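Local coordinates for protein putative alkaline phosphatase (Pseudomonas fluorescens, PDB 4F1V) that binds phosphate with high affinity in the periplasm and probably delivers it to the Pst ABC transporter for import, at residues T309-R312 against D313-K317. Residues are numbered along the deposited sequence; the frame is centred on the assembly and turned at random. Where two conformers were deposited one is given.
Sequences TQVR and DFFTK
Val311 and Phe315, one turn apart, project from the same face of the helix, the methyl CG1 of Val311 coming to 4.2 Å from the ring atom CD2 of Phe315. The same ring edge also faces the backbone: Val311 O lies near the ring plane, 3.5 Å from Phe315 CD2, while accepting the amide N-H of Phe315 in a nearly straight bond (168° at the hydrogen). On the exposed side Thr309 and Asp313 form a second i, i+4 pair, with methyl CG2 of Thr309 alongside carboxylate oxygen OD2 of Asp313 at 3.7 Å. CG of Asp313 sits beside its own backbone N (chi1 -68°), which turns the flat face of the carboxylate to Thr309 O, 3.3 Å from Asp313 CG; that oxygen accepts the Asp313 amide N-H, with N at 2.9 Å. Arg312 O accepts a hydrogen bond from Thr316 N at 2.9 Å, and Thr316 OG1 also lies 3.1 Å from that oxygen. The guanidinium group of Arg312 turns to the carbonyls of Leu350 and Ile358 through NH1. These three i to i+4 backbone bonds are those of a regular alpha helix, the amphipathic helix 305-318, whose buried face rests on strand 291-299 of the five-stranded sheet: Val311 touches Phe298, whose ring meets that of Phe315 edge-to-face, and Phe314 packs on Leu296 of the strand. Phe314 also meets the ring of Phe25, which lies outside that strand.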
# COMPACT_ATOMS: atom_id res chain seq x y z
N THR A 309 -17.54 19.80 -2.97
CA THR A 309 -17.86 19.42 -4.34
C THR A 309 -16.65 18.76 -5.02
O THR A 309 -16.81 17.72 -5.71
CB THR A 309 -18.35 20.65 -5.12
OG1 THR A 309 -19.53 21.13 -4.54
CG2 THR A 309 -18.57 20.29 -6.57
N GLN A 310 -15.50 19.38 -4.89
CA GLN A 310 -14.29 18.87 -5.60
C GLN A 310 -13.92 17.47 -5.09
O GLN A 310 -13.46 16.63 -5.88
CB GLN A 310 -13.15 19.87 -5.38
CG GLN A 310 -13.44 21.13 -6.21
CD GLN A 310 -12.37 22.23 -5.87
OE1 GLN A 310 -11.83 22.30 -4.82
NE2 GLN A 310 -12.26 23.12 -6.86
N VAL A 311 -14.07 17.20 -3.79
CA VAL A 311 -13.80 15.86 -3.28
C VAL A 311 -14.83 14.86 -3.86
O VAL A 311 -14.43 13.77 -4.31
CB VAL A 311 -13.81 15.85 -1.73
CG1 VAL A 311 -13.82 14.43 -1.21
CG2 VAL A 311 -12.62 16.60 -1.18
N ARG A 312 -16.09 15.25 -3.87
CA ARG A 312 -17.08 14.35 -4.49
C ARG A 312 -16.70 14.07 -5.94
O ARG A 312 -16.82 12.91 -6.40
CB ARG A 312 -18.51 14.98 -4.43
CG ARG A 312 -19.09 15.02 -3.03
CD ARG A 312 -20.47 15.62 -2.96
NE ARG A 312 -21.40 14.91 -3.83
CZ ARG A 312 -21.98 13.75 -3.57
NH1 ARG A 312 -21.82 13.15 -2.35
NH2 ARG A 312 -22.74 13.11 -4.47
N ASP A 313 -16.31 15.07 -6.72
CA ASP A 313 -16.00 14.87 -8.11
C ASP A 313 -14.81 13.92 -8.29
O ASP A 313 -14.78 13.14 -9.27
CB ASP A 313 -15.73 16.21 -8.79
CG ASP A 313 -16.98 17.11 -8.91
OD1 ASP A 313 -18.10 16.56 -8.78
OD2 ASP A 313 -16.80 18.31 -9.18
N PHE A 314 -13.84 13.94 -7.39
CA PHE A 314 -12.76 12.96 -7.44
C PHE A 314 -13.26 11.54 -7.21
O PHE A 314 -12.93 10.60 -7.95
CB PHE A 314 -11.66 13.29 -6.43
CG PHE A 314 -10.61 12.20 -6.33
CD1 PHE A 314 -9.83 11.86 -7.44
CD2 PHE A 314 -10.44 11.48 -5.15
CE1 PHE A 314 -8.92 10.80 -7.34
CE2 PHE A 314 -9.57 10.41 -5.08
CZ PHE A 314 -8.81 10.05 -6.19
N PHE A 315 -14.11 11.32 -6.19
CA PHE A 315 -14.67 10.02 -5.98
C PHE A 315 -15.49 9.55 -7.19
O PHE A 315 -15.46 8.36 -7.54
CB PHE A 315 -15.54 9.99 -4.69
CG PHE A 315 -14.75 9.71 -3.42
CD1 PHE A 315 -14.94 8.50 -2.71
CD2 PHE A 315 -13.83 10.61 -2.90
CE1 PHE A 315 -14.26 8.23 -1.58
CE2 PHE A 315 -13.09 10.31 -1.77
CZ PHE A 315 -13.32 9.13 -1.11
N THR A 316 -16.22 10.47 -7.83
CA THR A 316 -17.03 10.14 -9.00
C THR A 316 -16.14 9.58 -10.12
O THR A 316 -16.56 8.68 -10.85
CB THR A 316 -17.79 11.38 -9.45
OG1 THR A 316 -18.77 11.65 -8.44
CG2 THR A 316 -18.51 11.19 -10.76
N LYS A 317 -14.95 10.10 -10.28
CA LYS A 317 -13.97 9.58 -11.24
C LYS A 317 -13.32 8.27 -10.79
O LYS A 317 -13.32 7.27 -11.53
CB LYS A 317 -12.95 10.66 -11.60
CG LYS A 317 -12.00 10.15 -12.67
CD LYS A 317 -11.18 11.19 -13.33
CE LYS A 317 -10.60 10.77 -14.68
NZ LYS A 317 -9.79 11.88 -15.23